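Local coordinates for putative NTP pyrophosphohydrolase (Exiguobacterium sibiricum 255-15, PDB 3NL9), which probably hydrolyses nucleoside triphosphates to monophosphate and pyrophosphate, as an all-helical member of the MazG-like pyrophosphohydrolases, at residues A[121-126]-A[157-162]; A[128-133]-A[146-151]. All blocks are in the same frame, centred on the assembly; numbering follows the deposited sequence.

Contact 1: A[121-126]-A[157-162]; sequences EIVQQA and PQLEAE
With chi1 at -71°, I122 sets CG1 beside its backbone N and CG2 anti to that N, so the branches diverge, CD1 to E162 and CG2 to L159, with Q158 touched by both. At the end of the extended CG1 arm the I122 and E162 side chains cross obliquely, I122 CD1 lying 3.7 Å from E162 CB and equally near the carbonyl O of Q158. The short branch meets L159 and Q158: I122 CG2 is 3.8 Å from L159 CD2 and packs as closely on the CB of Q158. L159 carries CG beside its own N and slides past I122 in the opposite direction, which brings its methyls to V123, where CG2 stands 4.1 Å from L159 CD1. E162 offers only its aliphatic stem here; the chain bends at chi2 (47°), and its carboxylate forms a salt bridge with R165. The second subunit adds its T99 against V123 and its D96 against L159. The axes of segments 121-126 and 157-162 approach to 9.9 Å, with I122 and L159 nearest in register, and the 161° between their directions identifies an antiparallel helix pair that contributes to the dimer interface.

Contact 2: A[128-133]-A[146-151]; sequences MAKLGP and VMKPDG
The chain leaves helix 117-128 through a type I beta turn, M128 to L131, and G132 and P133 follow it; segment 146-151 crosses this exit at 82°, measured between the end-to-end directions of the touching parts. Its backbone is extended from V146 to P149, with psi between 126° and 160°, and the CA atoms of K130 and K148 come within 5.3 Å of each other. The result is a loop-on-loop crossing on the surface of the all-helical fold, held by van der Waals contact and a water. K130 and P149 carry the contact, K130 with the larger share. The P149 ring lies against the backbone of the turn: CD is 3.4 Å from K130 O, CG is 3.5 Å from L131 O, and CB faces the CA of G132. An alanine in place of P149 would lack CG and CD and would probably lose most of the grip on the K130 and L131 carbonyls, loosening the crossing. K130 contributes through its aliphatic chain, which runs extended beyond CG, with CG beside the backbone N. It crosses V146 obliquely, CD meeting V146 CG1 at 4.0 Å, while W152 packs on the same lysine. V146 CG1 is anti to its N, and F18 also touches this valine. The lysine tips are less favourable: NZ of K130 and NZ of K148 are 4.5 Å apart, a like-charge approach that may lower the proton affinity of one or both amines. The CB of M147 points away from segment 128-133, but its carbonyl takes part, and one water lies within hydrogen-bonding distance of both backbones, 2.7 Å from K130 O and 2.8 Å from M147 O.

Overall arrangement
Both contacts belong to the C-terminal part of the chain, their centres 16 Å apart, and they are nested: segments 121-126, 128-133, 146-151 and 157-162 follow in that order, so contact 2 lies inside the loop that contact 1 closes. Helix 117-128 leads from contact 1 into contact 2, and the loop that includes 146-151 leads to helix 156-170. Between the two levels W152 provides a link, giving its NE1 to the carbonyl of A126 and packing on K130. Contact 1 thus brings the two helices together at the subunit boundary, while contact 2, its centre about 20 Å from that of the chain, folds the connecting loop back on itself at the surface, where no other chain of the assembly touches it.

Contact 1: A[121-126]-A[157-162]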
ATOM      1  N   GLU A 121      10.222  -4.777   9.953  1.00 16.68           N
ATOM      2  CA  GLU A 121      10.584  -5.482  11.212  1.00 18.89           C
ATOM      3  C   GLU A 121      10.612  -4.536  12.427  1.00 15.87           C
ATOM      4  O   GLU A 121      10.149  -4.882  13.499  1.00 19.72           O
ATOM      5  CB  GLU A 121      11.942  -6.177  11.040  1.00 20.62           C
ATOM      6  CG  GLU A 121      12.371  -7.025  12.222  1.00 34.02           C
ATOM      7  CD  GLU A 121      13.682  -7.799  11.942  1.00 45.57           C
ATOM      8  OE1 GLU A 121      14.044  -7.988  10.752  1.00 54.51           O
ATOM      9  OE2 GLU A 121      14.335  -8.222  12.918  1.00 55.29           O
ATOM     10  N   ILE A 122      11.142  -3.331  12.234  1.00 17.73           N
ATOM     11  CA  ILE A 122      11.199  -2.321  13.302  1.00 17.87           C
ATOM     12  C   ILE A 122       9.770  -1.888  13.711  1.00 17.68           C
ATOM     13  O   ILE A 122       9.430  -1.814  14.911  1.00 20.16           O
ATOM     14  CB  ILE A 122      12.101  -1.112  12.872  1.00 18.13           C
ATOM     15  CG1 ILE A 122      13.558  -1.561  12.843  1.00 21.34           C
ATOM     16  CG2 ILE A 122      11.891   0.073  13.816  1.00 18.36           C
ATOM     17  CD1 ILE A 122      14.451  -0.708  11.995  1.00 17.84           C
ATOM     18  N   VAL A 123       8.914  -1.662  12.719  1.00 17.37           N
ATOM     19  CA  VAL A 123       7.511  -1.238  12.965  1.00 18.09           C
ATOM     20  C   VAL A 123       6.780  -2.360  13.677  1.00 19.33           C
ATOM     21  O   VAL A 123       6.098  -2.149  14.684  1.00 20.35           O
ATOM     22  CB  VAL A 123       6.798  -0.832  11.631  1.00 18.81           C
ATOM     23  CG1 VAL A 123       5.303  -0.636  11.820  1.00 17.76           C
ATOM     24  CG2 VAL A 123       7.368   0.469  11.101  1.00 17.08           C
ATOM     25  N   GLN A 124       6.928  -3.573  13.162  1.00 17.94           N
ATOM     26  CA  GLN A 124       6.314  -4.745  13.803  1.00 16.61           C
ATOM     27  C   GLN A 124       6.682  -4.918  15.267  1.00 17.12           C
ATOM     28  O   GLN A 124       5.811  -5.201  16.121  1.00 19.41           O
ATOM     29  CB  GLN A 124       6.714  -6.031  13.032  1.00 15.36           C
ATOM     30  CG  GLN A 124       6.190  -7.339  13.671  1.00 17.20           C
ATOM     31  CD  GLN A 124       4.680  -7.417  13.655  1.00 20.92           C
ATOM     32  OE1 GLN A 124       4.010  -6.651  12.959  1.00 21.29           O
ATOM     33  NE2 GLN A 124       4.141  -8.401  14.339  1.00 14.53           N
ATOM     34  N   GLN A 125       7.973  -4.801  15.559  1.00 17.32           N
ATOM     35  CA  GLN A 125       8.452  -5.060  16.919  1.00 18.06           C
ATOM     36  C   GLN A 125       7.952  -3.988  17.905  1.00 16.12           C
ATOM     37  O   GLN A 125       7.519  -4.292  19.029  1.00 17.33           O
ATOM     38  CB  GLN A 125       9.973  -5.192  16.929  1.00 19.67           C
ATOM     39  CG  GLN A 125      10.441  -6.433  16.208  1.00 27.20           C
ATOM     40  CD  GLN A 125      11.920  -6.762  16.388  1.00 38.59           C
ATOM     41  OE1 GLN A 125      12.606  -6.209  17.253  1.00 48.83           O
ATOM     42  NE2 GLN A 125      12.401  -7.704  15.584  1.00 40.54           N
ATOM     43  N   ALA A 126       7.971  -2.746  17.466  1.00 17.45           N
ATOM     44  CA  ALA A 126       7.463  -1.616  18.255  1.00 17.43           C
ATOM     45  C   ALA A 126       5.946  -1.735  18.503  1.00 19.02           C
ATOM     46  O   ALA A 126       5.437  -1.465  19.603  1.00 20.22           O
ATOM     47  CB  ALA A 126       7.806  -0.282  17.520  1.00 19.21           C
ATOM     48  N   PRO A 157      13.170   6.757  15.418  1.00 27.35           N
ATOM     49  CA  PRO A 157      14.622   6.887  15.376  1.00 26.43           C
ATOM     50  C   PRO A 157      15.345   5.638  14.876  1.00 25.71           C
ATOM     51  O   PRO A 157      16.417   5.749  14.279  1.00 25.44           O
ATOM     52  CB  PRO A 157      14.981   7.187  16.844  1.00 28.72           C
ATOM     53  CG  PRO A 157      13.702   7.775  17.414  1.00 30.95           C
ATOM     54  CD  PRO A 157      12.646   6.955  16.783  1.00 26.67           C
ATOM     55  N   GLN A 158      14.784   4.456  15.132  1.00 23.56           N
ATOM     56  CA  GLN A 158      15.409   3.193  14.685  1.00 22.99           C
ATOM     57  C   GLN A 158      15.238   3.049  13.155  1.00 20.88           C
ATOM     58  O   GLN A 158      16.152   2.581  12.424  1.00 18.96           O
ATOM     59  CB  GLN A 158      14.742   2.005  15.401  1.00 24.43           C
ATOM     60  CG  GLN A 158      14.616   2.141  16.950  1.00 35.13           C
ATOM     61  CD  GLN A 158      13.885   0.968  17.601  1.00 46.37           C
ATOM     62  OE1 GLN A 158      14.406  -0.144  17.615  1.00 55.53           O
ATOM     63  NE2 GLN A 158      12.682   1.215  18.157  1.00 38.74           N
ATOM     64  N   LEU A 159      14.062   3.458  12.684  1.00 18.19           N
ATOM     65  CA  LEU A 159      13.753   3.438  11.257  1.00 19.15           C
ATOM     66  C   LEU A 159      14.760   4.334  10.587  1.00 18.02           C
ATOM     67  O   LEU A 159      15.344   3.953   9.590  1.00 20.71           O
ATOM     68  CB  LEU A 159      12.312   3.917  10.944  1.00 17.22           C
ATOM     69  CG  LEU A 159      11.142   3.023  11.354  1.00 21.90           C
ATOM     70  CD1 LEU A 159       9.737   3.754  11.261  1.00 26.56           C
ATOM     71  CD2 LEU A 159      11.193   1.712  10.482  1.00 18.84           C
ATOM     72  N   GLU A 160      15.023   5.511  11.169  1.00 18.82           N
ATOM     73  CA  GLU A 160      16.030   6.413  10.600  1.00 19.13           C
ATOM     74  C   GLU A 160      17.440   5.805  10.612  1.00 20.41           C
ATOM     75  O   GLU A 160      18.205   5.930   9.622  1.00 16.54           O
ATOM     76  CB  GLU A 160      16.045   7.768  11.333  1.00 19.39           C
ATOM     77  CG  GLU A 160      17.128   8.766  10.825  1.00 19.95           C
ATOM     78  CD  GLU A 160      17.090  10.124  11.544  1.00 27.12           C
ATOM     79  OE1 GLU A 160      15.996  10.577  11.961  1.00 27.52           O
ATOM     80  OE2 GLU A 160      18.154  10.738  11.682  1.00 27.32           O
ATOM     81  N   ALA A 161      17.814   5.188  11.733  1.00 20.09           N
ATOM     82  CA  ALA A 161      19.116   4.530  11.824  1.00 21.43           C
ATOM     83  C   ALA A 161      19.248   3.405  10.791  1.00 19.87           C
ATOM     84  O   ALA A 161      20.335   3.153  10.267  1.00 21.52           O
ATOM     85  CB  ALA A 161      19.344   3.971  13.270  1.00 22.88           C
ATOM     86  N   GLU A 162      18.141   2.727  10.517  1.00 21.25           N
ATOM     87  CA  GLU A 162      18.095   1.648   9.506  1.00 21.53           C
ATOM     88  C   GLU A 162      18.306   2.188   8.079  1.00 18.82           C
ATOM     89  O   GLU A 162      19.014   1.566   7.261  1.00 20.55           O
ATOM     90  CB  GLU A 162      16.763   0.881   9.623  1.00 21.70           C
ATOM     91  CG  GLU A 162      16.498  -0.246   8.576  1.00 19.96           C
ATOM     92  CD  GLU A 162      17.675  -1.205   8.375  1.00 29.87           C
ATOM     93  OE1 GLU A 162      18.380  -1.564   9.361  1.00 23.08           O
ATOM     94  OE2 GLU A 162      17.882  -1.635   7.212  1.00 26.00           O
TER

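Contact 2: A[128-133]-A[146-151]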
HETATM    1  N   MSE A 128       4.318  -4.537  18.591  1.00 17.36           N
HETATM    2  CA  MSE A 128       4.126  -5.672  19.532  1.00 18.86           C
HETATM    3  C   MSE A 128       4.541  -5.288  20.949  1.00 21.63           C
HETATM    4  O   MSE A 128       4.023  -5.827  21.921  1.00 21.23           O
HETATM    5  CB  MSE A 128       4.872  -6.932  19.059  1.00 19.28           C
HETATM    6  CG  MSE A 128       4.326  -7.589  17.757  1.00 21.92           C
HETATM    7 SE   MSE A 128       2.422  -8.077  17.862  0.75 13.63          SE
HETATM    8  CE  MSE A 128       2.292  -9.280  19.388  1.00 11.44           C
ATOM      9  N   ALA A 129       5.458  -4.333  21.066  1.00 17.96           N
ATOM     10  CA  ALA A 129       5.957  -3.893  22.370  1.00 20.22           C
ATOM     11  C   ALA A 129       4.954  -2.934  23.068  1.00 18.33           C
ATOM     12  O   ALA A 129       5.235  -2.404  24.143  1.00 20.19           O
ATOM     13  CB  ALA A 129       7.326  -3.224  22.209  1.00 20.37           C
ATOM     14  N   LYS A 130       3.776  -2.717  22.476  1.00 17.70           N
ATOM     15  CA  LYS A 130       2.773  -1.858  23.102  1.00 17.28           C
ATOM     16  C   LYS A 130       2.026  -2.556  24.208  1.00 20.51           C
ATOM     17  O   LYS A 130       1.176  -1.964  24.858  1.00 23.15           O
ATOM     18  CB  LYS A 130       1.783  -1.317  22.079  1.00 18.32           C
ATOM     19  CG  LYS A 130       2.376  -0.309  21.123  1.00 23.73           C
ATOM     20  CD  LYS A 130       1.264   0.431  20.414  1.00 31.30           C
ATOM     21  CE  LYS A 130       1.808   1.395  19.380  1.00 41.15           C
ATOM     22  NZ  LYS A 130       0.710   2.198  18.762  1.00 38.23           N
ATOM     23  N   LEU A 131       2.332  -3.817  24.460  1.00 24.59           N
ATOM     24  CA  LEU A 131       1.695  -4.473  25.594  1.00 23.09           C
ATOM     25  C   LEU A 131       2.206  -3.837  26.861  1.00 24.49           C
ATOM     26  O   LEU A 131       3.377  -3.469  26.967  1.00 27.06           O
ATOM     27  CB  LEU A 131       1.965  -5.973  25.579  1.00 21.68           C
ATOM     28  CG  LEU A 131       1.369  -6.729  24.406  1.00 22.49           C
ATOM     29  CD1 LEU A 131       1.915  -8.196  24.360  1.00 19.72           C
ATOM     30  CD2 LEU A 131      -0.160  -6.671  24.494  1.00 19.96           C
ATOM     31  N   GLY A 132       1.306  -3.685  27.834  1.00 26.77           N
ATOM     32  CA  GLY A 132       1.677  -3.223  29.154  1.00 28.29           C
ATOM     33  C   GLY A 132       2.436  -4.278  29.946  1.00 30.78           C
ATOM     34  O   GLY A 132       2.699  -5.396  29.442  1.00 27.76           O
ATOM     35  N   PRO A 133       2.774  -3.950  31.202  1.00 34.00           N
ATOM     36  CA  PRO A 133       3.646  -4.786  32.045  1.00 34.71           C
ATOM     37  C   PRO A 133       2.914  -5.985  32.650  1.00 34.38           C
ATOM     38  O   PRO A 133       3.503  -6.788  33.365  1.00 36.42           O
ATOM     39  CB  PRO A 133       4.107  -3.810  33.131  1.00 37.32           C
ATOM     40  CG  PRO A 133       2.955  -2.874  33.285  1.00 37.15           C
ATOM     41  CD  PRO A 133       2.327  -2.734  31.914  1.00 35.90           C
ATOM     42  N   VAL A 146      -5.517   1.814  20.845  1.00 35.90           N
ATOM     43  CA  VAL A 146      -4.415   1.141  21.530  1.00 33.93           C
ATOM     44  C   VAL A 146      -3.414   2.222  21.961  1.00 32.81           C
ATOM     45  O   VAL A 146      -2.923   2.993  21.130  1.00 34.15           O
ATOM     46  CB  VAL A 146      -3.685   0.111  20.624  1.00 33.90           C
ATOM     47  CG1 VAL A 146      -2.481  -0.513  21.367  1.00 23.15           C
ATOM     48  CG2 VAL A 146      -4.655  -0.993  20.166  1.00 34.09           C
HETATM   49  N   MSE A 147      -3.091   2.234  23.247  1.00 31.08           N
HETATM   50  CA  MSE A 147      -2.204   3.251  23.827  1.00 30.83           C
HETATM   51  C   MSE A 147      -0.799   2.692  24.058  1.00 29.23           C
HETATM   52  O   MSE A 147      -0.630   1.486  24.219  1.00 25.20           O
HETATM   53  CB  MSE A 147      -2.788   3.721  25.155  1.00 30.88           C
HETATM   54  CG  MSE A 147      -4.201   4.306  25.027  1.00 39.65           C
HETATM   55 SE   MSE A 147      -4.224   5.989  24.045  0.75 40.93          SE
HETATM   56  CE  MSE A 147      -3.725   5.593  22.228  1.00 37.75           C
ATOM     57  N   LYS A 148       0.189   3.583  24.055  1.00 28.23           N
ATOM     58  CA  LYS A 148       1.581   3.200  24.278  1.00 29.46           C
ATOM     59  C   LYS A 148       1.843   3.065  25.786  1.00 27.42           C
ATOM     60  O   LYS A 148       1.423   3.910  26.581  1.00 25.50           O
ATOM     61  CB  LYS A 148       2.549   4.242  23.679  1.00 29.46           C
ATOM     62  CG  LYS A 148       2.272   4.734  22.241  1.00 40.29           C
ATOM     63  CD  LYS A 148       3.052   6.053  21.987  1.00 43.41           C
ATOM     64  CE  LYS A 148       2.470   6.935  20.868  1.00 48.04           C
ATOM     65  NZ  LYS A 148       2.487   6.296  19.549  1.00 45.21           N
ATOM     66  N   PRO A 149       2.545   2.006  26.206  1.00 26.29           N
ATOM     67  CA  PRO A 149       2.826   1.922  27.638  1.00 27.25           C
ATOM     68  C   PRO A 149       4.026   2.774  28.037  1.00 23.33           C
ATOM     69  O   PRO A 149       4.849   3.137  27.183  1.00 23.43           O
ATOM     70  CB  PRO A 149       3.135   0.435  27.850  1.00 28.33           C
ATOM     71  CG  PRO A 149       3.749   0.018  26.548  1.00 27.46           C
ATOM     72  CD  PRO A 149       3.080   0.845  25.466  1.00 26.74           C
ATOM     73  N   ASP A 150       4.101   3.084  29.326  1.00 24.72           N
ATOM     74  CA  ASP A 150       5.240   3.770  29.929  1.00 22.79           C
ATOM     75  C   ASP A 150       6.514   2.998  29.602  1.00 24.18           C
ATOM     76  O   ASP A 150       6.601   1.783  29.833  1.00 24.35           O
ATOM     77  CB  ASP A 150       5.078   3.868  31.447  1.00 25.37           C
ATOM     78  CG  ASP A 150       3.894   4.726  31.858  1.00 25.33           C
ATOM     79  OD1 ASP A 150       3.543   5.683  31.115  1.00 28.05           O
ATOM     80  OD2 ASP A 150       3.317   4.439  32.934  1.00 29.58           O
ATOM     81  N   GLY A 151       7.471   3.699  29.005  1.00 25.19           N
ATOM     82  CA  GLY A 151       8.776   3.127  28.668  1.00 24.70           C
ATOM     83  C   GLY A 151       8.900   2.588  27.255  1.00 22.60           C
ATOM     84  O   GLY A 151       9.944   2.052  26.893  1.00 21.46           O
TER
HETATM   85  O   HOH W   1      -1.342  -1.202  24.396  1.00 23.17           O